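Side-chain contacts in acetylornithine aminotransferase (Aquifex aeolicus, PDB 2EH6), which catalyses the pyridoxal-phosphate-dependent transfer of an amino group from N(2)-acetyl-L-ornithine to 2-oxoglutarate in arginine biosynthesis: residues K167-D170 / E171-G175; Q199-C202 / K203-V207; K108-R111 / D112-K115; G129-Y132 / G133-S136. All coordinates share one frame; numbering follows the deposited sequence.

Contact 1 (K167-D170 / E171-G175); sequences KLLD and EETAG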
ATOM      1  N   LYS A 167       1.655 -16.691 -29.451  1.00 46.23           N
ATOM      2  CA  LYS A 167       0.300 -16.456 -29.935  1.00 47.99           C
ATOM      3  C   LYS A 167      -0.310 -15.162 -29.399  1.00 47.79           C
ATOM      4  O   LYS A 167      -1.323 -14.689 -29.918  1.00 48.50           O
ATOM      5  CB  LYS A 167      -0.606 -17.630 -29.558  1.00 49.88           C
ATOM      6  CG  LYS A 167      -0.120 -18.979 -30.060  1.00 53.15           C
ATOM      7  N   LEU A 168       0.306 -14.588 -28.369  1.00 46.75           N
ATOM      8  CA  LEU A 168      -0.214 -13.363 -27.767  1.00 44.84           C
ATOM      9  C   LEU A 168       0.700 -12.159 -27.944  1.00 44.06           C
ATOM     10  O   LEU A 168       0.290 -11.025 -27.695  1.00 43.59           O
ATOM     11  CB  LEU A 168      -0.466 -13.586 -26.268  1.00 44.16           C
ATOM     12  CG  LEU A 168      -1.454 -14.685 -25.860  1.00 43.34           C
ATOM     13  CD1 LEU A 168      -1.383 -14.905 -24.358  1.00 43.52           C
ATOM     14  CD2 LEU A 168      -2.864 -14.297 -26.276  1.00 42.29           C
ATOM     15  N   LEU A 169       1.933 -12.394 -28.375  1.00 43.50           N
ATOM     16  CA  LEU A 169       2.875 -11.296 -28.540  1.00 45.28           C
ATOM     17  C   LEU A 169       2.803 -10.612 -29.905  1.00 46.56           C
ATOM     18  O   LEU A 169       2.875 -11.265 -30.945  1.00 47.66           O
ATOM     19  CB  LEU A 169       4.300 -11.792 -28.275  1.00 44.70           C
ATOM     20  CG  LEU A 169       5.374 -10.736 -27.989  1.00 46.94           C
ATOM     21  CD1 LEU A 169       6.567 -11.401 -27.329  1.00 47.65           C
ATOM     22  CD2 LEU A 169       5.792 -10.032 -29.276  1.00 47.74           C
ATOM     23  N   ASP A 170       2.647  -9.292 -29.886  1.00 47.14           N
ATOM     24  CA  ASP A 170       2.594  -8.497 -31.107  1.00 47.54           C
ATOM     25  C   ASP A 170       3.476  -7.273 -30.903  1.00 47.82           C
ATOM     26  O   ASP A 170       4.161  -7.172 -29.885  1.00 48.15           O
ATOM     27  CB  ASP A 170       1.157  -8.077 -31.440  1.00 49.10           C
ATOM     28  CG  ASP A 170       0.472  -7.354 -30.301  1.00 50.97           C
ATOM     29  OD1 ASP A 170       1.007  -6.332 -29.827  1.00 51.73           O
ATOM     30  OD2 ASP A 170      -0.614  -7.807 -29.884  1.00 54.13           O
ATOM     31  N   GLU A 171       3.464  -6.348 -31.859  1.00 46.57           N
ATOM     32  CA  GLU A 171       4.312  -5.157 -31.777  1.00 46.36           C
ATOM     33  C   GLU A 171       3.796  -4.103 -30.773  1.00 44.23           C
ATOM     34  O   GLU A 171       4.438  -3.100 -30.498  1.00 44.01           O
ATOM     35  CB  GLU A 171       4.463  -4.554 -33.179  1.00 48.71           C
ATOM     36  CG  GLU A 171       3.125  -4.164 -33.812  1.00 52.30           C
ATOM     37  CD  GLU A 171       2.387  -5.412 -34.233  1.00 55.19           C
ATOM     38  OE1 GLU A 171       2.997  -6.277 -34.850  1.00 57.28           O
ATOM     39  OE2 GLU A 171       1.193  -5.500 -33.959  1.00 55.71           O
ATOM     40  N   GLU A 172       2.583  -4.341 -30.237  1.00 42.80           N
ATOM     41  CA  GLU A 172       2.046  -3.402 -29.244  1.00 42.56           C
ATOM     42  C   GLU A 172       2.256  -3.909 -27.809  1.00 39.81           C
ATOM     43  O   GLU A 172       1.791  -3.335 -26.833  1.00 39.42           O
ATOM     44  CB  GLU A 172       0.551  -3.205 -29.516  1.00 44.92           C
ATOM     45  CG  GLU A 172       0.280  -2.374 -30.775  1.00 49.18           C
ATOM     46  CD  GLU A 172      -1.211  -2.168 -30.935  1.00 53.37           C
ATOM     47  OE1 GLU A 172      -1.813  -1.550 -30.067  1.00 56.13           O
ATOM     48  OE2 GLU A 172      -1.754  -2.586 -31.957  1.00 56.27           O
ATOM     49  N   THR A 173       2.961  -5.054 -27.706  1.00 38.13           N
ATOM     50  CA  THR A 173       3.263  -5.610 -26.389  1.00 37.31           C
ATOM     51  C   THR A 173       4.394  -4.843 -25.704  1.00 36.57           C
ATOM     52  O   THR A 173       5.501  -4.727 -26.216  1.00 34.18           O
ATOM     53  CB  THR A 173       3.677  -7.074 -26.563  1.00 37.72           C
ATOM     54  OG1 THR A 173       2.623  -7.788 -27.214  1.00 37.31           O
ATOM     55  CG2 THR A 173       3.935  -7.713 -25.194  1.00 39.12           C
ATOM     56  N   ALA A 174       4.103  -4.298 -24.524  1.00 35.18           N
ATOM     57  CA  ALA A 174       5.081  -3.514 -23.779  1.00 33.66           C
ATOM     58  C   ALA A 174       5.977  -4.391 -22.925  1.00 32.62           C
ATOM     59  O   ALA A 174       7.154  -4.087 -22.730  1.00 32.61           O
ATOM     60  CB  ALA A 174       4.367  -2.486 -22.903  1.00 33.41           C
ATOM     61  N   GLY A 175       5.420  -5.481 -22.412  1.00 32.57           N
ATOM     62  CA  GLY A 175       6.215  -6.360 -21.581  1.00 32.36           C
ATOM     63  C   GLY A 175       5.534  -7.646 -21.173  1.00 30.89           C
ATOM     64  O   GLY A 175       4.336  -7.839 -21.392  1.00 31.03           O
TER
HETATM   65  O   HOH W   1       0.317  -8.859 -26.036  1.00 41.01           O
HETATM   66  O   HOH W   2       6.571  -5.404 -28.779  1.00 54.82           O

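Contact 2 (Q199-C202 / K203-V207); sequences QEIC and KEKDV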
ATOM      1  N   GLN A 199      13.408 -15.247 -22.000  1.00 41.08           N
ATOM      2  CA  GLN A 199      14.409 -14.190 -21.960  1.00 43.73           C
ATOM      3  C   GLN A 199      14.791 -13.856 -23.402  1.00 45.79           C
ATOM      4  O   GLN A 199      14.940 -12.687 -23.765  1.00 45.76           O
ATOM      5  CB  GLN A 199      15.643 -14.659 -21.184  1.00 44.90           C
ATOM      6  CG  GLN A 199      16.769 -13.637 -21.122  1.00 46.99           C
ATOM      7  CD  GLN A 199      16.419 -12.429 -20.276  1.00 48.94           C
ATOM      8  OE1 GLN A 199      16.405 -12.501 -19.045  1.00 49.75           O
ATOM      9  NE2 GLN A 199      16.124 -11.311 -20.931  1.00 49.82           N
ATOM     10  N   GLU A 200      14.938 -14.901 -24.213  1.00 46.89           N
ATOM     11  CA  GLU A 200      15.300 -14.766 -25.626  1.00 48.75           C
ATOM     12  C   GLU A 200      14.261 -13.941 -26.369  1.00 47.88           C
ATOM     13  O   GLU A 200      14.594 -13.001 -27.090  1.00 47.75           O
ATOM     14  CB  GLU A 200      15.401 -16.149 -26.273  1.00 51.32           C
ATOM     15  CG  GLU A 200      15.680 -16.123 -27.765  1.00 55.53           C
ATOM     16  CD  GLU A 200      15.480 -17.479 -28.418  1.00 57.96           C
ATOM     17  OE1 GLU A 200      14.333 -17.980 -28.406  1.00 58.51           O
ATOM     18  OE2 GLU A 200      16.467 -18.042 -28.941  1.00 60.39           O
ATOM     19  N   ILE A 201      12.998 -14.310 -26.191  1.00 48.43           N
ATOM     20  CA  ILE A 201      11.891 -13.618 -26.831  1.00 49.51           C
ATOM     21  C   ILE A 201      11.915 -12.128 -26.528  1.00 50.08           C
ATOM     22  O   ILE A 201      11.758 -11.300 -27.425  1.00 50.06           O
ATOM     23  CB  ILE A 201      10.542 -14.191 -26.361  1.00 51.08           C
ATOM     24  CG1 ILE A 201      10.400 -15.635 -26.842  1.00 52.39           C
ATOM     25  CG2 ILE A 201       9.401 -13.332 -26.880  1.00 52.11           C
ATOM     26  CD1 ILE A 201       9.099 -16.290 -26.424  1.00 54.07           C
ATOM     27  N   CYS A 202      12.111 -11.785 -25.259  1.00 49.28           N
ATOM     28  CA  CYS A 202      12.143 -10.383 -24.863  1.00 48.86           C
ATOM     29  C   CYS A 202      13.241  -9.597 -25.567  1.00 49.27           C
ATOM     30  O   CYS A 202      12.999  -8.492 -26.048  1.00 49.54           O
ATOM     31  CB  CYS A 202      12.295 -10.266 -23.345  1.00 47.62           C
ATOM     32  SG  CYS A 202      10.810 -10.801 -22.462  1.00 43.33           S
ATOM     33  N   LYS A 203      14.440 -10.163 -25.635  1.00 50.44           N
ATOM     34  CA  LYS A 203      15.550  -9.485 -26.298  1.00 53.13           C
ATOM     35  C   LYS A 203      15.323  -9.321 -27.799  1.00 53.81           C
ATOM     36  O   LYS A 203      15.627  -8.274 -28.364  1.00 54.92           O
ATOM     37  CB  LYS A 203      16.860 -10.247 -26.069  1.00 55.31           C
ATOM     38  CG  LYS A 203      18.035  -9.716 -26.893  1.00 56.86           C
ATOM     39  CD  LYS A 203      19.327 -10.473 -26.600  1.00 58.90           C
ATOM     40  CE  LYS A 203      20.032  -9.942 -25.358  1.00 59.78           C
ATOM     41  NZ  LYS A 203      20.549  -8.554 -25.552  1.00 61.11           N
ATOM     42  N   GLU A 204      14.779 -10.352 -28.439  1.00 54.79           N
ATOM     43  CA  GLU A 204      14.557 -10.344 -29.890  1.00 55.56           C
ATOM     44  C   GLU A 204      13.287  -9.587 -30.324  1.00 54.65           C
ATOM     45  O   GLU A 204      13.257  -8.902 -31.336  1.00 55.28           O
ATOM     46  CB  GLU A 204      14.532 -11.789 -30.386  1.00 57.74           C
ATOM     47  CG  GLU A 204      15.918 -12.430 -30.340  1.00 61.99           C
ATOM     48  CD  GLU A 204      15.870 -13.800 -30.985  1.00 64.33           C
ATOM     49  OE1 GLU A 204      15.520 -13.887 -32.155  1.00 65.94           O
ATOM     50  OE2 GLU A 204      16.202 -14.776 -30.310  1.00 66.19           O
ATOM     51  N   LYS A 205      12.195  -9.755 -29.548  1.00 52.60           N
ATOM     52  CA  LYS A 205      10.958  -9.031 -29.880  1.00 49.64           C
ATOM     53  C   LYS A 205      10.972  -7.590 -29.350  1.00 48.07           C
ATOM     54  O   LYS A 205      10.079  -6.788 -29.605  1.00 46.22           O
ATOM     55  CB  LYS A 205       9.767  -9.791 -29.277  1.00 51.92           C
ATOM     56  CG  LYS A 205       9.391 -11.035 -30.081  1.00 53.52           C
ATOM     57  CD  LYS A 205       8.962 -10.698 -31.509  1.00 55.23           C
ATOM     58  CE  LYS A 205       8.432 -11.924 -32.261  1.00 55.02           C
ATOM     59  NZ  LYS A 205       9.457 -12.968 -32.294  1.00 55.12           N
ATOM     60  N   ASP A 206      12.019  -7.288 -28.554  1.00 46.27           N
ATOM     61  CA  ASP A 206      12.134  -5.968 -27.917  1.00 46.61           C
ATOM     62  C   ASP A 206      10.977  -5.686 -26.947  1.00 45.85           C
ATOM     63  O   ASP A 206      10.269  -4.689 -27.026  1.00 44.91           O
ATOM     64  CB  ASP A 206      12.209  -4.882 -28.996  1.00 48.19           C
ATOM     65  CG  ASP A 206      12.917  -3.649 -28.435  1.00 50.85           C
ATOM     66  OD1 ASP A 206      13.972  -3.821 -27.820  1.00 53.27           O
ATOM     67  OD2 ASP A 206      12.427  -2.540 -28.639  1.00 53.17           O
ATOM     68  N   VAL A 207      10.788  -6.651 -26.023  1.00 43.46           N
ATOM     69  CA  VAL A 207       9.751  -6.515 -25.004  1.00 41.09           C
ATOM     70  C   VAL A 207      10.351  -6.588 -23.597  1.00 38.97           C
ATOM     71  O   VAL A 207      11.242  -7.380 -23.317  1.00 36.00           O
ATOM     72  CB  VAL A 207       8.760  -7.665 -25.191  1.00 41.88           C
ATOM     73  CG1 VAL A 207       7.810  -7.735 -23.996  1.00 42.86           C
ATOM     74  CG2 VAL A 207       7.957  -7.463 -26.462  1.00 42.98           C
TER

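Contact 3 (K108-R111 / D112-K115); sequences KYWR and DKGK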
ATOM      1  N   LYS A 108       5.073   3.894 -19.667  1.00 30.53           N
ATOM      2  CA  LYS A 108       5.658   5.206 -19.907  1.00 31.54           C
ATOM      3  C   LYS A 108       7.003   5.087 -20.618  1.00 33.21           C
ATOM      4  O   LYS A 108       7.359   5.938 -21.440  1.00 31.76           O
ATOM      5  CB  LYS A 108       5.826   5.981 -18.600  1.00 32.21           C
ATOM      6  CG  LYS A 108       6.310   7.396 -18.828  1.00 31.13           C
ATOM      7  CD  LYS A 108       6.093   8.284 -17.629  1.00 32.53           C
ATOM      8  CE  LYS A 108       6.536   9.702 -17.933  1.00 30.74           C
ATOM      9  NZ  LYS A 108       7.985   9.748 -18.306  1.00 31.20           N
ATOM     10  N   TYR A 109       7.737   4.021 -20.316  1.00 33.04           N
ATOM     11  CA  TYR A 109       9.034   3.785 -20.937  1.00 34.94           C
ATOM     12  C   TYR A 109       8.926   3.847 -22.463  1.00 35.66           C
ATOM     13  O   TYR A 109       9.664   4.587 -23.119  1.00 36.45           O
ATOM     14  CB  TYR A 109       9.566   2.412 -20.530  1.00 33.06           C
ATOM     15  CG  TYR A 109      10.825   2.000 -21.258  1.00 32.14           C
ATOM     16  CD1 TYR A 109      12.026   2.671 -21.047  1.00 33.01           C
ATOM     17  CD2 TYR A 109      10.815   0.933 -22.155  1.00 33.82           C
ATOM     18  CE1 TYR A 109      13.193   2.286 -21.707  1.00 33.99           C
ATOM     19  CE2 TYR A 109      11.976   0.540 -22.824  1.00 34.73           C
ATOM     20  CZ  TYR A 109      13.158   1.220 -22.592  1.00 35.77           C
ATOM     21  OH  TYR A 109      14.308   0.835 -23.247  1.00 38.64           O
ATOM     22  N   TRP A 110       8.001   3.066 -23.015  1.00 34.77           N
ATOM     23  CA  TRP A 110       7.798   3.015 -24.459  1.00 36.01           C
ATOM     24  C   TRP A 110       7.225   4.310 -25.017  1.00 36.37           C
ATOM     25  O   TRP A 110       7.491   4.661 -26.166  1.00 37.38           O
ATOM     26  CB  TRP A 110       6.901   1.829 -24.826  1.00 33.97           C
ATOM     27  CG  TRP A 110       7.556   0.505 -24.576  1.00 36.65           C
ATOM     28  CD1 TRP A 110       7.141  -0.466 -23.709  1.00 36.48           C
ATOM     29  CD2 TRP A 110       8.754   0.010 -25.188  1.00 35.90           C
ATOM     30  NE1 TRP A 110       8.007  -1.534 -23.744  1.00 36.13           N
ATOM     31  CE2 TRP A 110       9.004  -1.269 -24.644  1.00 35.13           C
ATOM     32  CE3 TRP A 110       9.641   0.524 -26.148  1.00 37.17           C
ATOM     33  CZ2 TRP A 110      10.106  -2.044 -25.026  1.00 35.99           C
ATOM     34  CZ3 TRP A 110      10.739  -0.249 -26.528  1.00 35.69           C
ATOM     35  CH2 TRP A 110      10.959  -1.519 -25.967  1.00 36.36           C
ATOM     36  N   ARG A 111       6.442   5.019 -24.212  1.00 36.54           N
ATOM     37  CA  ARG A 111       5.875   6.291 -24.641  1.00 37.34           C
ATOM     38  C   ARG A 111       6.991   7.320 -24.777  1.00 38.41           C
ATOM     39  O   ARG A 111       6.996   8.124 -25.716  1.00 37.40           O
ATOM     40  CB  ARG A 111       4.836   6.793 -23.633  1.00 36.80           C
ATOM     41  CG  ARG A 111       3.496   6.083 -23.716  1.00 36.68           C
ATOM     42  CD  ARG A 111       2.676   6.584 -24.898  1.00 36.65           C
ATOM     43  NE  ARG A 111       2.094   7.903 -24.652  1.00 36.63           N
ATOM     44  CZ  ARG A 111       1.004   8.122 -23.918  1.00 36.49           C
ATOM     45  NH1 ARG A 111       0.365   7.107 -23.350  1.00 36.90           N
ATOM     46  NH2 ARG A 111       0.548   9.357 -23.754  1.00 35.57           N
ATOM     47  N   ASP A 112       7.938   7.302 -23.846  1.00 37.54           N
ATOM     48  CA  ASP A 112       9.061   8.234 -23.922  1.00 40.86           C
ATOM     49  C   ASP A 112       9.906   7.995 -25.175  1.00 41.41           C
ATOM     50  O   ASP A 112      10.588   8.877 -25.685  1.00 42.86           O
ATOM     51  CB  ASP A 112       9.938   8.043 -22.679  1.00 40.40           C
ATOM     52  CG  ASP A 112       9.197   8.501 -21.430  1.00 41.42           C
ATOM     53  OD1 ASP A 112       8.427   9.456 -21.532  1.00 39.17           O
ATOM     54  OD2 ASP A 112       9.427   7.930 -20.365  1.00 42.43           O
ATOM     55  N   LYS A 113       9.875   6.731 -25.643  1.00 42.41           N
ATOM     56  CA  LYS A 113      10.692   6.352 -26.797  1.00 44.32           C
ATOM     57  C   LYS A 113       9.950   6.541 -28.120  1.00 44.89           C
ATOM     58  O   LYS A 113      10.437   6.207 -29.192  1.00 45.43           O
ATOM     59  CB  LYS A 113      11.076   4.884 -26.636  1.00 44.36           C
ATOM     60  CG  LYS A 113      12.115   4.669 -25.533  1.00 45.80           C
ATOM     61  CD  LYS A 113      12.977   3.431 -25.788  1.00 47.27           C
ATOM     62  CE  LYS A 113      14.142   3.320 -24.801  1.00 49.88           C
ATOM     63  NZ  LYS A 113      14.862   4.591 -24.753  1.00 50.97           N
ATOM     64  N   GLY A 114       8.705   7.046 -28.016  1.00 45.46           N
ATOM     65  CA  GLY A 114       7.939   7.340 -29.225  1.00 47.56           C
ATOM     66  C   GLY A 114       7.179   6.119 -29.760  1.00 49.23           C
ATOM     67  O   GLY A 114       6.639   6.124 -30.859  1.00 49.88           O
ATOM     68  N   LYS A 115       7.153   5.044 -28.952  1.00 49.73           N
ATOM     69  CA  LYS A 115       6.551   3.806 -29.444  1.00 50.58           C
ATOM     70  C   LYS A 115       5.179   3.523 -28.827  1.00 52.21           C
ATOM     71  O   LYS A 115       4.842   4.002 -27.752  1.00 52.89           O
ATOM     72  CB  LYS A 115       7.515   2.656 -29.148  1.00 50.89           C
ATOM     73  CG  LYS A 115       8.837   2.806 -29.903  1.00 51.92           C
ATOM     74  CD  LYS A 115       9.748   1.588 -29.738  1.00 53.92           C
ATOM     75  CE  LYS A 115      11.070   1.742 -30.497  1.00 54.97           C
ATOM     76  NZ  LYS A 115      11.907   0.564 -30.275  1.00 55.19           N
TER

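Contact 4 (G129-Y132 / G133-S136); sequences GRTY and GSLS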
ATOM      1  N   GLY A 129      -1.570  -9.156  -7.368  1.00 24.92           N
ATOM      2  CA  GLY A 129      -2.172  -8.147  -6.516  1.00 25.90           C
ATOM      3  C   GLY A 129      -3.650  -7.944  -6.773  1.00 27.31           C
ATOM      4  O   GLY A 129      -4.199  -8.453  -7.759  1.00 27.62           O
ATOM      5  N   ARG A 130      -4.285  -7.170  -5.895  1.00 26.47           N
ATOM      6  CA  ARG A 130      -5.718  -6.909  -5.962  1.00 26.66           C
ATOM      7  C   ARG A 130      -6.140  -5.532  -6.460  1.00 25.00           C
ATOM      8  O   ARG A 130      -7.323  -5.331  -6.742  1.00 25.48           O
ATOM      9  CB  ARG A 130      -6.338  -7.129  -4.586  1.00 28.58           C
ATOM     10  CG  ARG A 130      -6.125  -8.516  -4.005  1.00 35.41           C
ATOM     11  CD  ARG A 130      -7.154  -9.516  -4.511  1.00 37.22           C
ATOM     12  NE  ARG A 130      -7.219 -10.677  -3.631  1.00 40.23           N
ATOM     13  CZ  ARG A 130      -8.224 -11.548  -3.602  1.00 43.52           C
ATOM     14  NH1 ARG A 130      -9.268 -11.397  -4.413  1.00 43.43           N
ATOM     15  NH2 ARG A 130      -8.194 -12.565  -2.750  1.00 41.92           N
ATOM     16  N   THR A 131      -5.215  -4.574  -6.519  1.00 22.72           N
ATOM     17  CA  THR A 131      -5.573  -3.250  -7.027  1.00 23.57           C
ATOM     18  C   THR A 131      -5.734  -3.427  -8.544  1.00 23.20           C
ATOM     19  O   THR A 131      -5.179  -4.363  -9.114  1.00 24.44           O
ATOM     20  CB  THR A 131      -4.503  -2.186  -6.676  1.00 23.88           C
ATOM     21  OG1 THR A 131      -3.202  -2.652  -7.052  1.00 25.00           O
ATOM     22  CG2 THR A 131      -4.520  -1.904  -5.179  1.00 23.73           C
ATOM     23  N   TYR A 132      -6.482  -2.541  -9.197  1.00 23.95           N
ATOM     24  CA  TYR A 132      -6.768  -2.707 -10.622  1.00 25.12           C
ATOM     25  C   TYR A 132      -5.653  -3.058 -11.597  1.00 25.32           C
ATOM     26  O   TYR A 132      -5.827  -3.954 -12.423  1.00 25.89           O
ATOM     27  CB  TYR A 132      -7.563  -1.505 -11.134  1.00 24.82           C
ATOM     28  CG  TYR A 132      -9.050  -1.698 -10.949  1.00 25.25           C
ATOM     29  CD1 TYR A 132      -9.788  -2.466 -11.850  1.00 24.27           C
ATOM     30  CD2 TYR A 132      -9.712  -1.161  -9.841  1.00 24.20           C
ATOM     31  CE1 TYR A 132     -11.156  -2.700 -11.651  1.00 25.86           C
ATOM     32  CE2 TYR A 132     -11.075  -1.388  -9.633  1.00 23.52           C
ATOM     33  CZ  TYR A 132     -11.788  -2.158 -10.541  1.00 24.57           C
ATOM     34  OH  TYR A 132     -13.126  -2.387 -10.333  1.00 27.03           O
ATOM     35  N   GLY A 133      -4.522  -2.368 -11.523  1.00 25.01           N
ATOM     36  CA  GLY A 133      -3.430  -2.683 -12.430  1.00 25.33           C
ATOM     37  C   GLY A 133      -2.932  -4.098 -12.212  1.00 24.26           C
ATOM     38  O   GLY A 133      -2.806  -4.887 -13.152  1.00 24.34           O
ATOM     39  N   SER A 134      -2.662  -4.431 -10.955  1.00 22.81           N
ATOM     40  CA  SER A 134      -2.173  -5.761 -10.606  1.00 22.81           C
ATOM     41  C   SER A 134      -3.242  -6.818 -10.802  1.00 23.16           C
ATOM     42  O   SER A 134      -2.937  -7.965 -11.132  1.00 25.15           O
ATOM     43  CB  SER A 134      -1.707  -5.790  -9.147  1.00 21.24           C
ATOM     44  OG  SER A 134      -0.750  -4.774  -8.899  1.00 22.37           O
ATOM     45  N   LEU A 135      -4.497  -6.439 -10.583  1.00 23.81           N
ATOM     46  CA  LEU A 135      -5.595  -7.377 -10.743  1.00 24.48           C
ATOM     47  C   LEU A 135      -5.700  -7.770 -12.207  1.00 26.41           C
ATOM     48  O   LEU A 135      -6.024  -8.909 -12.530  1.00 26.33           O
ATOM     49  CB  LEU A 135      -6.911  -6.751 -10.274  1.00 26.76           C
ATOM     50  CG  LEU A 135      -8.128  -7.685 -10.310  1.00 26.78           C
ATOM     51  CD1 LEU A 135      -7.863  -8.899  -9.427  1.00 28.06           C
ATOM     52  CD2 LEU A 135      -9.370  -6.944  -9.831  1.00 25.20           C
ATOM     53  N   SER A 136      -5.424  -6.818 -13.093  1.00 27.82           N
ATOM     54  CA  SER A 136      -5.479  -7.087 -14.523  1.00 28.40           C
ATOM     55  C   SER A 136      -4.372  -8.053 -14.938  1.00 28.34           C
ATOM     56  O   SER A 136      -4.572  -8.886 -15.822  1.00 30.16           O
ATOM     57  CB  SER A 136      -5.375  -5.784 -15.311  1.00 26.01           C
ATOM     58  OG  SER A 136      -6.435  -4.914 -14.955  1.00 28.42           O
TER

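Contact 1 (K167-D170 / E171-G175)
Asp-170 and Thr-173 are joined by two hydrogen bonds, one from each backbone amide. The amide N of Asp-170 donates an almost straight hydrogen bond (N-H...O 173°) to OG1 of Thr-173 at 3.1 Å. Thr-173 suits the place because its OG1, lying beside its own backbone N and anti to its carbonyl carbon (chi1 -58°), faces back across the turn. In the other direction Thr-173 N bonds to Asp-170 O at 3.3 Å, a long bond that arrives from above the carbonyl plane and closes a type I beta turn from Asp-170 to Thr-173. The Asp-170 carboxylate bonds one residue short of Thr-173: OD1 offers its anti lone pair to Glu-172 N at 2.6 Å, making an Asx turn. For this its CG sits between the backbone N and the carbonyl carbon (chi1 55°), which swings the group over the following amides. The turn delivers the chain from the loop after helix 162-166 into strand 173-178, which lies between strands 208-212 and 119-123 in a mixed sheet. Farther out, one water bridges Leu-168 O and Thr-173 OG1, and a second spans Asp-170 O and Thr-173 O. Exposed Glu-171 brings OE2 within 4.2 Å of Asp-170 OD1, a like-charge pair that Lys-119 may ease through a long, weak ion pair with Asp-170. Glu-172 turns its OE1 to Trp-118 NE1.

Contact 2 (Q199-C202 / K203-V207)
Cys-202 and Val-207 meet where helix 192-205 ends and the chain turns toward strand 208-212, an alpha-to-beta connection in the large domain of this fold type I enzyme. The break comes at Asp-206, whose positive phi (62°) lifts the chain out of the helical path. Val-207 N then returns to Cys-202 O at 2.9 Å, in the carbonyl plane and on a lone pair, a span one residue longer than an ordinary helical bond. Lys-203, on the exposed side, suits the solvent; its amide N bonds to Gln-199 O at 3.2 Å, while the aliphatic CB of Lys-203 rests 3.7 Å from Glu-200 O. Glu-200 lies one turn before Glu-204, and both are exposed. Glu-200 holds CG anti to its backbone N (chi1 176°), whereas Glu-204 sets CG beside its own. The ends of the two extended chains come close, and their like charges probably repel mildly, although the exact placement of these exposed carboxylates is doubtful. Cys-202 is small enough for the tight inner corner of the turn: its buried side chain packs on Ile-176 and Leu-209 of the sheet, and Cys-202 CB lies 3.1 Å from Val-207 O.

Contact 3 (K108-R111 / D112-K115)
Asp-112 reaches back one helical turn to Lys-108. The CB of Asp-112 lies 3.5 Å from Tyr-109 O, and the next atom, Asp-112 CG, passes 3.2 Å from Lys-108 O. At the tip, Asp-112 OD2 receives Lys-108 NZ on its syn lone pair at 3.1 Å, while Asp-112 OD1 takes a weaker share of the same salt bridge, 3.3 Å from Lys-108 NZ. The lysine is long enough to reach forward one turn: CG leaves anti to the backbone N (chi1 -175°), the chain runs straight, and a final bend at chi4 brings the ammonium to the carboxylate. OD2 also lies close to Lys-108 O, an unfavourable neighbour that the ammonium probably offsets. Ser-261 secures both ends of the bridge, its O accepting from Lys-108 NZ and its OG bonding to Asp-112 OD2. The helix ends in a Schellman motif at Gly-114. Gly-114 N bonds to Arg-111 O at 3.1 Å, and Lys-115 N returns to Trp-110 O at 2.8 Å. Gly-114 is at home here because its positive phi (86°) would press a CB against the preceding carbonyl. From the emerging chain Lys-115 CD comes 3.7 Å from Trp-110 CE3, oblique to the ring. Helix 95-112 ends with Tyr-109 touching helix 256-259 and Leu-208 of strand 208-212, Trp-110 also on Leu-208 with its NE1 bonded to Ala-174 O of strand 173-178, and Arg-111 paired with Glu-148 of the second subunit.

Contact 4 (G129-Y132 / G133-S136)
The flat peptide carbonyl of Tyr-132 is approached from opposite faces by two donors of Ser-136. Ser-136 N comes to 3.0 Å from Tyr-132 O, tilted 33° from the carbonyl plane, and Ser-136 OG to 2.8 Å from the same Tyr-132 O on the other face, tilted 26°. Serine suits the site because OG, held beside its own backbone N (chi1 -59°), swings back over the preceding turn; the same oxygen also accepts from Val-151 N. The side chain of Tyr-132 points off the helix and packs on Leu-150 and on Arg-107 of the second subunit, with its OH bonded to Phe-147 O. One peptide earlier, Thr-131 O takes Leu-135 N at 2.6 Å, and the buried Leu-135 packs against the loop, its CB 3.8 Å from Arg-130 O. Ser-134 CB meets Gly-129 CA at 3.6 Å, so close that the place has no room for a side chain, and the backbone angles of Gly-129 also call for glycine. Thr-131 stands at the N-cap of helix 132-137 without a capping bond of its own; its OG1 turns to Thr-96 and Glu-100, and Glu-100 also accepts from Ser-134 N. This helix start borders the active site at the dimer interface: Gly-129 touches pyridoxal phosphate, and Arg-130, predicted to bind N(2)-acetyl-L-ornithine, bonds through NH1 to Gly-265 O of the second subunit.

Contacts 1, 2 and 3 form one cluster near the starts of strands 173-178, 208-212 and 119-123, touching in pairs. Contact 1 packs on contact 2 through Leu-169 CD1 and Ile-201 CG2, 3.5 Å apart, and meets contact 3 where Trp-110 NE1 reaches Ala-174 O at 2.9 Å, probably a hydrogen bond. Between contacts 2 and 3, Asp-206 OD2 and Lys-115 NZ form a long, weak ion pair at 3.5 Å. Contact 4 stands apart, its centre about 20 Å from that of contact 1 and about 25 Å from that of contact 2. It alone borders the cofactor: Gly-129 and pyridoxal phosphate have their nearest atoms about 4 Å apart. Contacts 3 and 4 both face the second subunit.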